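Local coordinates for protein TP_0956 (Treponema pallidum subsp. pallidum, PDB 3U64) that probably serves as the helical, tetratricopeptide-repeat-like T component of a TRAP transporter, a lipoprotein that works through protein-protein contacts in ligand uptake, at residues 109-112 and 113-117; 68-71 and 72-76; 127-130 and 131-135; 225-228 and 229-232. All coordinates share one frame; numbering follows the deposited sequence.

Interaction 1: residues 109-112 and 113-117; sequences LYLR and GARYA
Leu109 gives its carbonyl O to the amide N of Gly113, 2.9 Å away; Gly113, with no side chain, lets Tyr76 of the neighbouring helix pack close to its CA. The two methyl branches of Leu109 let it cover the Arg112 guanidinium, CD2 lying 4.1 Å above the centre of one face, while packing on Tyr76 and Ala80 of helix 66-89. Tyr110 offers O to Ala114 N at 2.7 Å; its ring leaves the turn, and the hydroxyl bonds to Gln85. These are i to i+4 bonds of helix 96-124, in a fold of the tetratricopeptide-repeat kind. At Leu111 the carbonyl O takes the amide of Arg115, whose methylenes arch over it, CG standing 3.0 Å from Leu111 O. Arg112 runs beside Tyr116, both pointing the same way: CG is 3.6 Å from Tyr116 CE2, with guanidinium and ring planes 73° apart. With CG anti to the backbone N (chi1 179°) and a bend at chi3, CG and CD lie against Tyr116 CE2 while the charged end travels on to salt bridges with Glu38 and Asp39 of the second subunit. Tyr116 OH bonds to Glu56.

Interaction 2: residues 68-71 and 72-76; sequences LSLA and VGRLY
The guanidinium of Arg74 is the flat group that turns back over the preceding turn: Leu70 CG lies 4.2 Å above one of its faces, displaced toward the rim, and NH2 approaches Ala71 CA at 3.8 Å and Ala71 CB at 4.2 Å. A bend at chi3 (44°) folds the chain back in this way, so a long, flexible arginine can cover a leucine and a small alanine at once. The other flat group, the ring of Tyr76, receives Val72 CG2 at its edge, in the ring plane, one turn along the helix. The other branch of Val72 does different work: CG1 sits between the backbone N and the carbonyl carbon (chi1 67°), which brings it to 3.2 Å from Leu68 O and 3.3 Å from Ser69 O. Beneath the side chains run regular helical bonds, among them Arg74 N to Leu70 O at 2.9 Å, with an N-H...O angle of 172°, and Leu75 N to Ala71 O at 3.0 Å. Gly73 bonds through N to Ser69 O, and its lack of a side chain suits the close approach of Tyr116. Ser69 OG pairs with Ser119 OG. Helix 66-89 packs against three others: Leu68 and Leu75 meet helix 41-61, Val72 and Tyr76 meet helix 96-124, and Leu70 and Arg74 touch Trp157 of helix 152-166.

Interaction 3: residues 127-130 and 131-135; sequences GFTR and EVFSG. With SO4 (sulfate ion), chain C.
A short helix, 128-132, opens here with Gly127 at its N-cap, and the first bond of the turn runs from Glu131 N to Gly127 O at 3.1 Å. Gly127 has a positive phi (95°), at which a CB would jam against the preceding carbonyl, hence glycine. With CG beside its own backbone N (chi1 -61°), Glu131 brings CG to 3.2 Å from Gly127 O, and the bend at chi2 then turns the carboxylate to a water that donates to both Gly127 O and Glu131 OE2, 2.6 Å from the latter. The carboxylate also forms a salt bridge with Arg139. On the buried side, Val132 CB meets Phe128 CE2 at 3.7 Å, two apolar groups facing Leu121 and Leu140. Thr129 CG2 comes to the edge of the Phe133 ring, in its plane, 3.8 Å from CD2, while Val132 CG1 lies above one face, displaced toward the rim. Arg130 extends outward, and its NE and NH2 make weak hydrogen bonds to a sulfate, probably from the crystallisation liquor, which Arg139 also binds. Glu131 O accepts both Ser134 N and Ser134 OG, the latter at 2.7 Å. The result is a short helix linking helix 96-124 to helix 137-144, with a glycine N-cap and a serine at its C-terminal end, in an all-helical fold.

Interaction 4: residues 225-228 and 229-232; sequences TAFE and HLTR
Phe227 meets Leu230 and Thr231 within helix 220-233, part of an all-helical fold of the tetratricopeptide-repeat kind. From CB, with CG anti to the backbone N (chi1 -169°), the ring comes to lie against both residues. Their methyls approach obliquely from the same side of the ring plane: Leu230 CD2 is 4.0 Å from both CD1 and CE1, Thr231 CG2 comes to 3.4 Å from CE2, and CZ at the far end is still 4.0 Å from that threonine methyl. The ring then continues to Tyr245 and Leu249 of helix 240-250, so a large aromatic suits a site bridging two helices. Leu230, its branched tip buried, adds contacts to Trp202 and Asn203. Farther round, His229 lies alongside Thr225, pointing the same way, with Thr225 CG2 at the edge of the imidazole in its plane and Trp202 stacked on the ring. Threonine suits position 231 because its methyl serves the phenyl while its hydroxyl turns back to the main chain. Glu228 O accepts that hydroxyl and a water which in turn accepts from Arg232 NE at 2.6 Å. The Thr231 OG1 to Glu228 O bond is 2.6 Å long, the donor tilted 33° from the carbonyl plane.

Along the chain the order is interaction 2, interaction 1, interaction 3, interaction 4, all in one helical domain. Interactions 2 and 1 lie on successive helices, 66-89 and 96-124, their centres about 8 Å apart, and they touch: besides the packing at their glycines, Arg112 NH1 stands 3.3 Å from Tyr76 OH, a probable hydrogen bond joining the two helices. Interaction 3, on helix 128-132, is the next step in the chain, its centre about 16 Å from that of interaction 1. Interaction 4 lies across the chain's centre from the first two, centres about 27 Å away. The four therefore sample both flanks of one helical array, and interactions 1 and 2 also meet the second subunit.

Interaction 1: residues 109-112 and 113-117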
ATOM      1  N   LEU A 109     -16.891  -7.519  -0.763  1.00 29.83           N
ATOM      2  CA  LEU A 109     -15.785  -8.186  -0.081  1.00 33.23           C
ATOM      3  C   LEU A 109     -16.270  -9.196   0.980  1.00 34.38           C
ATOM      4  O   LEU A 109     -15.711 -10.289   1.099  1.00 31.59           O
ATOM      5  CB  LEU A 109     -14.823  -7.157   0.528  1.00 25.98           C
ATOM      6  CG  LEU A 109     -13.967  -6.350  -0.465  1.00 35.16           C
ATOM      7  CD1 LEU A 109     -12.936  -5.520   0.257  1.00 36.83           C
ATOM      8  CD2 LEU A 109     -13.254  -7.214  -1.502  1.00 27.84           C
ATOM      9  N   TYR A 110     -17.300  -8.843   1.747  1.00 26.91           N
ATOM     10  CA  TYR A 110     -17.882  -9.815   2.674  1.00 30.02           C
ATOM     11  C   TYR A 110     -18.292 -11.082   1.918  1.00 38.71           C
ATOM     12  O   TYR A 110     -18.005 -12.207   2.343  1.00 34.06           O
ATOM     13  CB  TYR A 110     -19.095  -9.226   3.391  1.00 29.38           C
ATOM     14  CG  TYR A 110     -18.739  -8.237   4.481  1.00 38.78           C
ATOM     15  CD1 TYR A 110     -17.682  -8.489   5.359  1.00 30.28           C
ATOM     16  CD2 TYR A 110     -19.454  -7.046   4.632  1.00 41.41           C
ATOM     17  CE1 TYR A 110     -17.356  -7.585   6.361  1.00 40.29           C
ATOM     18  CE2 TYR A 110     -19.131  -6.136   5.637  1.00 37.52           C
ATOM     19  CZ  TYR A 110     -18.086  -6.413   6.497  1.00 38.74           C
ATOM     20  OH  TYR A 110     -17.754  -5.530   7.487  1.00 35.36           O
ATOM     21  N   LEU A 111     -18.940 -10.886   0.776  1.00 25.36           N
ATOM     22  CA  LEU A 111     -19.498 -11.995   0.045  1.00 33.42           C
ATOM     23  C   LEU A 111     -18.398 -12.827  -0.589  1.00 38.85           C
ATOM     24  O   LEU A 111     -18.512 -14.050  -0.652  1.00 37.57           O
ATOM     25  CB  LEU A 111     -20.470 -11.506  -1.015  1.00 30.05           C
ATOM     26  CG  LEU A 111     -21.800 -10.932  -0.534  1.00 40.89           C
ATOM     27  CD1 LEU A 111     -22.511 -10.271  -1.706  1.00 46.64           C
ATOM     28  CD2 LEU A 111     -22.678 -12.003   0.053  1.00 27.70           C
ATOM     29  N   ARG A 112     -17.335 -12.176  -1.058  1.00 25.61           N
ATOM     30  CA  ARG A 112     -16.208 -12.918  -1.626  1.00 28.86           C
ATOM     31  C   ARG A 112     -15.574 -13.738  -0.510  1.00 36.57           C
ATOM     32  O   ARG A 112     -15.236 -14.905  -0.703  1.00 31.50           O
ATOM     33  CB  ARG A 112     -15.174 -11.975  -2.263  1.00 30.99           C
ATOM     34  CG  ARG A 112     -13.934 -12.674  -2.856  1.00 39.49           C
ATOM     35  CD  ARG A 112     -12.803 -11.688  -3.164  1.00 35.22           C
ATOM     36  NE  ARG A 112     -13.226 -10.668  -4.123  1.00 39.72           N
ATOM     37  CZ  ARG A 112     -12.437  -9.724  -4.630  1.00 40.11           C
ATOM     38  NH1 ARG A 112     -11.162  -9.653  -4.287  1.00 34.44           N
ATOM     39  NH2 ARG A 112     -12.926  -8.845  -5.486  1.00 44.34           N
ATOM     40  N   GLY A 113     -15.415 -13.106   0.656  1.00 38.53           N
ATOM     41  CA  GLY A 113     -14.876 -13.764   1.832  1.00 31.11           C
ATOM     42  C   GLY A 113     -15.737 -14.940   2.254  1.00 31.20           C
ATOM     43  O   GLY A 113     -15.228 -16.038   2.495  1.00 33.45           O
ATOM     44  N   ALA A 114     -17.050 -14.736   2.316  1.00 30.11           N
ATOM     45  CA  ALA A 114     -17.933 -15.832   2.735  1.00 34.23           C
ATOM     46  C   ALA A 114     -17.864 -17.008   1.773  1.00 32.80           C
ATOM     47  O   ALA A 114     -17.893 -18.164   2.197  1.00 33.04           O
ATOM     48  CB  ALA A 114     -19.358 -15.365   2.887  1.00 27.97           C
ATOM     49  N   ARG A 115     -17.767 -16.704   0.478  1.00 26.96           N
ATOM     50  CA  ARG A 115     -17.754 -17.728  -0.556  1.00 33.48           C
ATOM     51  C   ARG A 115     -16.437 -18.508  -0.577  1.00 33.58           C
ATOM     52  O   ARG A 115     -16.416 -19.707  -0.878  1.00 35.53           O
ATOM     53  CB  ARG A 115     -18.022 -17.107  -1.933  1.00 42.63           C
ATOM     54  CG  ARG A 115     -19.423 -16.556  -2.077  1.00 54.41           C
ATOM     55  CD  ARG A 115     -19.685 -15.925  -3.444  1.00 64.76           C
ATOM     56  NE  ARG A 115     -20.804 -14.989  -3.349  1.00 80.80           N
ATOM     57  CZ  ARG A 115     -21.443 -14.465  -4.389  1.00 92.08           C
ATOM     58  NH1 ARG A 115     -21.081 -14.793  -5.625  1.00 97.85           N
ATOM     59  NH2 ARG A 115     -22.452 -13.622  -4.190  1.00 91.44           N
ATOM     60  N   TYR A 116     -15.336 -17.815  -0.297  1.00 34.28           N
ATOM     61  CA  TYR A 116     -14.052 -18.483  -0.137  1.00 39.70           C
ATOM     62  C   TYR A 116     -14.089 -19.470   1.034  1.00 37.22           C
ATOM     63  O   TYR A 116     -13.630 -20.601   0.905  1.00 38.15           O
ATOM     64  CB  TYR A 116     -12.931 -17.461   0.068  1.00 43.42           C
ATOM     65  CG  TYR A 116     -12.394 -16.874  -1.213  1.00 43.70           C
ATOM     66  CD1 TYR A 116     -12.416 -17.596  -2.400  1.00 50.28           C
ATOM     67  CD2 TYR A 116     -11.844 -15.605  -1.233  1.00 44.64           C
ATOM     68  CE1 TYR A 116     -11.914 -17.048  -3.584  1.00 49.82           C
ATOM     69  CE2 TYR A 116     -11.339 -15.055  -2.400  1.00 42.18           C
ATOM     70  CZ  TYR A 116     -11.373 -15.773  -3.565  1.00 43.84           C
ATOM     71  OH  TYR A 116     -10.865 -15.209  -4.709  1.00 49.72           O
ATOM     72  N   ALA A 117     -14.641 -19.051   2.173  1.00 31.59           N
ATOM     73  CA  ALA A 117     -14.689 -19.929   3.352  1.00 35.08           C
ATOM     74  C   ALA A 117     -15.636 -21.094   3.106  1.00 43.06           C
ATOM     75  O   ALA A 117     -15.378 -22.238   3.514  1.00 37.31           O
ATOM     76  CB  ALA A 117     -15.089 -19.152   4.618  1.00 27.44           C
TER

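Interaction 2: residues 68-71 and 72-76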
ATOM      1  N   LEU A  68      -6.570 -23.206   3.787  1.00 41.49           N
ATOM      2  CA  LEU A  68      -6.315 -22.050   2.923  1.00 44.32           C
ATOM      3  C   LEU A  68      -7.615 -21.372   2.511  1.00 40.13           C
ATOM      4  O   LEU A  68      -7.695 -20.144   2.484  1.00 42.53           O
ATOM      5  CB  LEU A  68      -5.505 -22.444   1.678  1.00 36.99           C
ATOM      6  CG  LEU A  68      -4.004 -22.206   1.776  1.00 52.96           C
ATOM      7  CD1 LEU A  68      -3.300 -22.662   0.496  1.00 50.40           C
ATOM      8  CD2 LEU A  68      -3.756 -20.737   2.037  1.00 50.23           C
ATOM      9  N   SER A  69      -8.613 -22.180   2.160  1.00 32.75           N
ATOM     10  CA  SER A  69      -9.963 -21.683   1.909  1.00 31.43           C
ATOM     11  C   SER A  69     -10.449 -20.828   3.056  1.00 31.90           C
ATOM     12  O   SER A  69     -10.861 -19.686   2.850  1.00 34.65           O
ATOM     13  CB  SER A  69     -10.941 -22.839   1.675  1.00 34.33           C
ATOM     14  OG  SER A  69     -10.766 -23.376   0.370  1.00 33.85           O
ATOM     15  N   LEU A  70     -10.404 -21.378   4.270  1.00 36.72           N
ATOM     16  CA  LEU A  70     -10.849 -20.644   5.453  1.00 36.34           C
ATOM     17  C   LEU A  70     -10.016 -19.389   5.685  1.00 42.69           C
ATOM     18  O   LEU A  70     -10.563 -18.302   5.918  1.00 40.40           O
ATOM     19  CB  LEU A  70     -10.816 -21.535   6.702  1.00 40.35           C
ATOM     20  CG  LEU A  70     -11.312 -20.886   8.009  1.00 49.60           C
ATOM     21  CD1 LEU A  70     -12.624 -20.124   7.789  1.00 37.21           C
ATOM     22  CD2 LEU A  70     -11.456 -21.896   9.176  1.00 29.94           C
ATOM     23  N   ALA A  71      -8.692 -19.525   5.610  1.00 35.36           N
ATOM     24  CA  ALA A  71      -7.821 -18.409   5.941  1.00 32.92           C
ATOM     25  C   ALA A  71      -8.154 -17.223   5.051  1.00 31.82           C
ATOM     26  O   ALA A  71      -8.361 -16.119   5.536  1.00 32.12           O
ATOM     27  CB  ALA A  71      -6.353 -18.786   5.782  1.00 38.28           C
ATOM     28  N   VAL A  72      -8.194 -17.445   3.745  1.00 29.90           N
ATOM     29  CA  VAL A  72      -8.399 -16.336   2.831  1.00 31.24           C
ATOM     30  C   VAL A  72      -9.800 -15.741   3.012  1.00 36.72           C
ATOM     31  O   VAL A  72      -9.963 -14.523   2.976  1.00 36.29           O
ATOM     32  CB  VAL A  72      -8.104 -16.708   1.366  1.00 32.52           C
ATOM     33  CG1 VAL A  72      -9.118 -17.725   0.847  1.00 33.80           C
ATOM     34  CG2 VAL A  72      -8.085 -15.447   0.483  1.00 35.04           C
ATOM     35  N   GLY A  73     -10.797 -16.591   3.250  1.00 33.97           N
ATOM     36  CA  GLY A  73     -12.151 -16.116   3.532  1.00 24.86           C
ATOM     37  C   GLY A  73     -12.206 -15.190   4.740  1.00 28.22           C
ATOM     38  O   GLY A  73     -12.760 -14.100   4.669  1.00 27.93           O
ATOM     39  N   ARG A  74     -11.622 -15.633   5.852  1.00 30.88           N
ATOM     40  CA  ARG A  74     -11.604 -14.862   7.088  1.00 29.02           C
ATOM     41  C   ARG A  74     -10.916 -13.515   6.860  1.00 32.66           C
ATOM     42  O   ARG A  74     -11.374 -12.473   7.334  1.00 27.67           O
ATOM     43  CB  ARG A  74     -10.892 -15.668   8.207  1.00 31.33           C
ATOM     44  CG  ARG A  74     -10.385 -14.841   9.393  1.00 37.61           C
ATOM     45  CD  ARG A  74      -9.697 -15.708  10.456  1.00 44.81           C
ATOM     46  NE  ARG A  74      -8.787 -16.686   9.863  1.00 63.94           N
ATOM     47  CZ  ARG A  74      -8.642 -17.941  10.290  1.00 74.64           C
ATOM     48  NH1 ARG A  74      -9.353 -18.386  11.322  1.00 79.84           N
ATOM     49  NH2 ARG A  74      -7.787 -18.759   9.683  1.00 73.06           N
ATOM     50  N   LEU A  75      -9.813 -13.554   6.122  1.00 34.15           N
ATOM     51  CA  LEU A  75      -9.022 -12.367   5.843  1.00 36.12           C
ATOM     52  C   LEU A  75      -9.816 -11.288   5.101  1.00 35.19           C
ATOM     53  O   LEU A  75      -9.762 -10.104   5.467  1.00 34.17           O
ATOM     54  CB  LEU A  75      -7.813 -12.767   5.013  1.00 42.36           C
ATOM     55  CG  LEU A  75      -6.498 -12.165   5.451  1.00 55.03           C
ATOM     56  CD1 LEU A  75      -6.423 -12.092   6.966  1.00 54.34           C
ATOM     57  CD2 LEU A  75      -5.375 -13.005   4.878  1.00 64.80           C
ATOM     58  N   TYR A  76     -10.521 -11.690   4.044  1.00 30.30           N
ATOM     59  CA  TYR A  76     -11.372 -10.759   3.305  1.00 28.21           C
ATOM     60  C   TYR A  76     -12.440 -10.154   4.202  1.00 34.73           C
ATOM     61  O   TYR A  76     -12.685  -8.946   4.147  1.00 31.27           O
ATOM     62  CB  TYR A  76     -11.998 -11.420   2.074  1.00 31.02           C
ATOM     63  CG  TYR A  76     -11.134 -11.218   0.850  1.00 34.41           C
ATOM     64  CD1 TYR A  76     -10.286 -12.226   0.399  1.00 37.47           C
ATOM     65  CD2 TYR A  76     -11.111  -9.993   0.191  1.00 30.93           C
ATOM     66  CE1 TYR A  76      -9.467 -12.035  -0.699  1.00 37.56           C
ATOM     67  CE2 TYR A  76     -10.288  -9.781  -0.909  1.00 39.13           C
ATOM     68  CZ  TYR A  76      -9.467 -10.813  -1.351  1.00 49.69           C
ATOM     69  OH  TYR A  76      -8.638 -10.626  -2.432  1.00 48.38           O
TER

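Interaction 3: residues 127-130 and 131-135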
ATOM      1  N   GLY A 127     -21.403 -30.914  -2.732  1.00 41.29           N
ATOM      2  CA  GLY A 127     -22.826 -30.686  -2.936  1.00 45.57           C
ATOM      3  C   GLY A 127     -23.404 -29.839  -1.817  1.00 44.34           C
ATOM      4  O   GLY A 127     -24.592 -29.496  -1.833  1.00 43.71           O
ATOM      5  N   PHE A 128     -22.545 -29.498  -0.857  1.00 41.15           N
ATOM      6  CA  PHE A 128     -22.932 -28.729   0.329  1.00 36.15           C
ATOM      7  C   PHE A 128     -23.606 -27.405  -0.035  1.00 34.99           C
ATOM      8  O   PHE A 128     -24.599 -27.009   0.586  1.00 31.80           O
ATOM      9  CB  PHE A 128     -21.706 -28.451   1.217  1.00 39.73           C
ATOM     10  CG  PHE A 128     -22.039 -27.728   2.512  1.00 40.53           C
ATOM     11  CD1 PHE A 128     -22.084 -28.426   3.716  1.00 33.46           C
ATOM     12  CD2 PHE A 128     -22.297 -26.350   2.523  1.00 28.58           C
ATOM     13  CE1 PHE A 128     -22.402 -27.764   4.923  1.00 42.24           C
ATOM     14  CE2 PHE A 128     -22.607 -25.679   3.719  1.00 37.65           C
ATOM     15  CZ  PHE A 128     -22.661 -26.384   4.917  1.00 41.36           C
ATOM     16  N   THR A 129     -23.044 -26.719  -1.029  1.00 30.28           N
ATOM     17  CA  THR A 129     -23.538 -25.410  -1.449  1.00 39.92           C
ATOM     18  C   THR A 129     -24.939 -25.468  -2.064  1.00 39.12           C
ATOM     19  O   THR A 129     -25.766 -24.594  -1.814  1.00 49.44           O
ATOM     20  CB  THR A 129     -22.564 -24.734  -2.441  1.00 40.61           C
ATOM     21  OG1 THR A 129     -21.282 -24.595  -1.819  1.00 42.81           O
ATOM     22  CG2 THR A 129     -23.083 -23.354  -2.834  1.00 39.35           C
ATOM     23  N   ARG A 130     -25.197 -26.493  -2.869  1.00 36.73           N
ATOM     24  CA  ARG A 130     -26.503 -26.672  -3.486  1.00 42.18           C
ATOM     25  C   ARG A 130     -27.547 -26.974  -2.410  1.00 48.05           C
ATOM     26  O   ARG A 130     -28.671 -26.467  -2.446  1.00 49.41           O
ATOM     27  CB  ARG A 130     -26.453 -27.804  -4.509  1.00 39.85           C
ATOM     28  CG  ARG A 130     -27.563 -27.760  -5.556  1.00 63.14           C
ATOM     29  CD  ARG A 130     -27.179 -28.579  -6.788  1.00 76.15           C
ATOM     30  NE  ARG A 130     -28.078 -28.391  -7.931  1.00 85.44           N
ATOM     31  CZ  ARG A 130     -27.946 -27.433  -8.847  1.00 86.92           C
ATOM     32  NH1 ARG A 130     -26.956 -26.550  -8.754  1.00 79.79           N
ATOM     33  NH2 ARG A 130     -28.808 -27.354  -9.855  1.00 90.13           N
ATOM     34  N   GLU A 131     -27.170 -27.809  -1.450  1.00 42.11           N
ATOM     35  CA  GLU A 131     -28.089 -28.188  -0.390  1.00 43.31           C
ATOM     36  C   GLU A 131     -28.375 -27.001   0.504  1.00 41.80           C
ATOM     37  O   GLU A 131     -29.529 -26.654   0.749  1.00 40.24           O
ATOM     38  CB  GLU A 131     -27.507 -29.336   0.443  1.00 46.52           C
ATOM     39  CG  GLU A 131     -27.265 -30.580  -0.363  1.00 56.68           C
ATOM     40  CD  GLU A 131     -28.509 -31.021  -1.109  1.00 62.35           C
ATOM     41  OE1 GLU A 131     -29.521 -31.321  -0.436  1.00 59.56           O
ATOM     42  OE2 GLU A 131     -28.479 -31.050  -2.362  1.00 65.29           O
ATOM     43  N   VAL A 132     -27.308 -26.373   0.989  1.00 36.51           N
ATOM     44  CA  VAL A 132     -27.450 -25.374   2.034  1.00 39.83           C
ATOM     45  C   VAL A 132     -28.242 -24.170   1.519  1.00 38.43           C
ATOM     46  O   VAL A 132     -28.921 -23.504   2.278  1.00 40.01           O
ATOM     47  CB  VAL A 132     -26.065 -24.949   2.624  1.00 46.92           C
ATOM     48  CG1 VAL A 132     -25.392 -23.892   1.750  1.00 40.91           C
ATOM     49  CG2 VAL A 132     -26.217 -24.446   4.040  1.00 42.06           C
ATOM     50  N   PHE A 133     -28.169 -23.902   0.221  1.00 38.80           N
ATOM     51  CA  PHE A 133     -28.923 -22.780  -0.344  1.00 45.07           C
ATOM     52  C   PHE A 133     -30.167 -23.219  -1.128  1.00 56.21           C
ATOM     53  O   PHE A 133     -30.710 -22.439  -1.909  1.00 51.08           O
ATOM     54  CB  PHE A 133     -28.024 -21.931  -1.245  1.00 44.85           C
ATOM     55  CG  PHE A 133     -26.965 -21.158  -0.499  1.00 46.85           C
ATOM     56  CD1 PHE A 133     -27.318 -20.218   0.465  1.00 45.86           C
ATOM     57  CD2 PHE A 133     -25.624 -21.349  -0.776  1.00 48.75           C
ATOM     58  CE1 PHE A 133     -26.349 -19.502   1.146  1.00 45.48           C
ATOM     59  CE2 PHE A 133     -24.645 -20.616  -0.103  1.00 48.73           C
ATOM     60  CZ  PHE A 133     -25.010 -19.701   0.858  1.00 43.47           C
ATOM     61  N   SER A 134     -30.607 -24.462  -0.916  1.00 51.63           N
ATOM     62  CA  SER A 134     -31.731 -25.029  -1.656  1.00 56.59           C
ATOM     63  C   SER A 134     -33.071 -24.323  -1.391  1.00 61.23           C
ATOM     64  O   SER A 134     -33.992 -24.396  -2.205  1.00 68.28           O
ATOM     65  CB  SER A 134     -31.867 -26.518  -1.329  1.00 49.55           C
ATOM     66  OG  SER A 134     -32.112 -26.690   0.057  1.00 41.62           O
ATOM     67  N   GLY A 135     -33.181 -23.646  -0.252  1.00 59.18           N
ATOM     68  CA  GLY A 135     -34.456 -23.105   0.192  1.00 55.99           C
ATOM     69  C   GLY A 135     -35.377 -24.177   0.765  1.00 59.65           C
ATOM     70  O   GLY A 135     -36.492 -23.887   1.210  1.00 62.21           O
TER
HETATM   71  S   SO4 C 304     -31.516 -28.704  -6.959  1.00103.73           S
HETATM   72  O1  SO4 C 304     -32.640 -29.630  -6.836  1.00104.72           O
HETATM   73  O2  SO4 C 304     -30.315 -29.323  -6.394  1.00100.93           O
HETATM   74  O3  SO4 C 304     -31.286 -28.441  -8.376  1.00102.24           O
HETATM   75  O4  SO4 C 304     -31.834 -27.448  -6.270  1.00 89.10           O
HETATM   76  O   HOH W   1     -26.266 -31.671  -3.471  1.00 51.63           O

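Interaction 4: residues 225-228 and 229-232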
ATOM      1  N   THR A 225     -31.110 -13.526  24.617  1.00 51.04           N
ATOM      2  CA  THR A 225     -30.664 -14.865  24.969  1.00 48.82           C
ATOM      3  C   THR A 225     -29.289 -15.160  24.352  1.00 49.09           C
ATOM      4  O   THR A 225     -28.423 -15.768  24.992  1.00 47.76           O
ATOM      5  CB  THR A 225     -31.685 -15.918  24.514  1.00 51.41           C
ATOM      6  OG1 THR A 225     -32.915 -15.729  25.234  1.00 58.14           O
ATOM      7  CG2 THR A 225     -31.150 -17.325  24.759  1.00 51.03           C
ATOM      8  N   ALA A 226     -29.087 -14.727  23.110  1.00 44.81           N
ATOM      9  CA  ALA A 226     -27.786 -14.898  22.477  1.00 42.17           C
ATOM     10  C   ALA A 226     -26.720 -14.123  23.273  1.00 40.06           C
ATOM     11  O   ALA A 226     -25.646 -14.656  23.571  1.00 41.03           O
ATOM     12  CB  ALA A 226     -27.832 -14.467  21.013  1.00 40.29           C
ATOM     13  N   PHE A 227     -27.042 -12.890  23.662  1.00 34.40           N
ATOM     14  CA  PHE A 227     -26.141 -12.106  24.499  1.00 31.57           C
ATOM     15  C   PHE A 227     -25.839 -12.742  25.862  1.00 42.33           C
ATOM     16  O   PHE A 227     -24.715 -12.644  26.358  1.00 42.00           O
ATOM     17  CB  PHE A 227     -26.641 -10.669  24.719  1.00 34.64           C
ATOM     18  CG  PHE A 227     -25.598  -9.783  25.358  1.00 33.83           C
ATOM     19  CD1 PHE A 227     -24.617  -9.193  24.582  1.00 33.93           C
ATOM     20  CD2 PHE A 227     -25.558  -9.606  26.741  1.00 42.16           C
ATOM     21  CE1 PHE A 227     -23.610  -8.397  25.161  1.00 38.35           C
ATOM     22  CE2 PHE A 227     -24.566  -8.815  27.331  1.00 42.28           C
ATOM     23  CZ  PHE A 227     -23.592  -8.211  26.543  1.00 41.02           C
ATOM     24  N   GLU A 228     -26.845 -13.358  26.481  1.00 39.71           N
ATOM     25  CA  GLU A 228     -26.638 -14.092  27.720  1.00 44.21           C
ATOM     26  C   GLU A 228     -25.612 -15.224  27.551  1.00 52.07           C
ATOM     27  O   GLU A 228     -24.773 -15.434  28.424  1.00 52.01           O
ATOM     28  CB  GLU A 228     -27.967 -14.640  28.254  1.00 60.74           C
ATOM     29  CG  GLU A 228     -28.726 -13.648  29.137  1.00 76.62           C
ATOM     30  CD  GLU A 228     -29.937 -14.262  29.825  1.00 95.77           C
ATOM     31  OE1 GLU A 228     -30.353 -15.381  29.438  1.00 99.31           O
ATOM     32  OE2 GLU A 228     -30.471 -13.624  30.759  1.00103.79           O
ATOM     33  N   HIS A 229     -25.675 -15.952  26.435  1.00 41.87           N
ATOM     34  CA  HIS A 229     -24.682 -16.991  26.186  1.00 48.16           C
ATOM     35  C   HIS A 229     -23.290 -16.372  26.018  1.00 44.05           C
ATOM     36  O   HIS A 229     -22.309 -16.896  26.539  1.00 37.37           O
ATOM     37  CB  HIS A 229     -25.044 -17.826  24.957  1.00 48.79           C
ATOM     38  CG  HIS A 229     -26.106 -18.847  25.210  1.00 56.27           C
ATOM     39  ND1 HIS A 229     -25.820 -20.133  25.622  1.00 61.78           N
ATOM     40  CD2 HIS A 229     -27.454 -18.783  25.092  1.00 56.01           C
ATOM     41  CE1 HIS A 229     -26.943 -20.811  25.751  1.00 60.98           C
ATOM     42  NE2 HIS A 229     -27.950 -20.016  25.434  1.00 64.08           N
ATOM     43  N   LEU A 230     -23.218 -15.253  25.298  1.00 40.80           N
ATOM     44  CA  LEU A 230     -21.945 -14.562  25.073  1.00 46.03           C
ATOM     45  C   LEU A 230     -21.234 -14.229  26.393  1.00 47.79           C
ATOM     46  O   LEU A 230     -20.031 -14.469  26.544  1.00 48.65           O
ATOM     47  CB  LEU A 230     -22.153 -13.292  24.240  1.00 41.50           C
ATOM     48  CG  LEU A 230     -20.962 -12.353  24.014  1.00 40.74           C
ATOM     49  CD1 LEU A 230     -19.781 -13.045  23.308  1.00 32.29           C
ATOM     50  CD2 LEU A 230     -21.414 -11.136  23.217  1.00 41.15           C
ATOM     51  N   THR A 231     -21.982 -13.695  27.352  1.00 41.11           N
ATOM     52  CA  THR A 231     -21.397 -13.295  28.639  1.00 50.79           C
ATOM     53  C   THR A 231     -20.795 -14.472  29.418  1.00 48.18           C
ATOM     54  O   THR A 231     -19.924 -14.281  30.263  1.00 44.88           O
ATOM     55  CB  THR A 231     -22.426 -12.604  29.540  1.00 51.98           C
ATOM     56  OG1 THR A 231     -23.554 -13.470  29.717  1.00 57.53           O
ATOM     57  CG2 THR A 231     -22.882 -11.292  28.927  1.00 46.92           C
ATOM     58  N   ARG A 232     -21.260 -15.685  29.135  1.00 45.93           N
ATOM     59  CA  ARG A 232     -20.717 -16.866  29.797  1.00 47.04           C
ATOM     60  C   ARG A 232     -19.290 -17.170  29.339  1.00 46.58           C
ATOM     61  O   ARG A 232     -18.502 -17.736  30.095  1.00 52.42           O
ATOM     62  CB  ARG A 232     -21.608 -18.097  29.542  1.00 60.53           C
ATOM     63  CG  ARG A 232     -23.017 -17.991  30.114  1.00 66.98           C
ATOM     64  CD  ARG A 232     -22.993 -17.134  31.353  1.00 73.42           C
ATOM     65  NE  ARG A 232     -24.307 -16.920  31.937  1.00 78.20           N
ATOM     66  CZ  ARG A 232     -24.782 -17.608  32.967  1.00 88.42           C
ATOM     67  NH1 ARG A 232     -24.055 -18.575  33.519  1.00 94.56           N
ATOM     68  NH2 ARG A 232     -25.987 -17.330  33.442  1.00 93.56           N
TER
HETATM   69  O   HOH W   2     -26.177 -15.220  31.263  1.00 56.17           O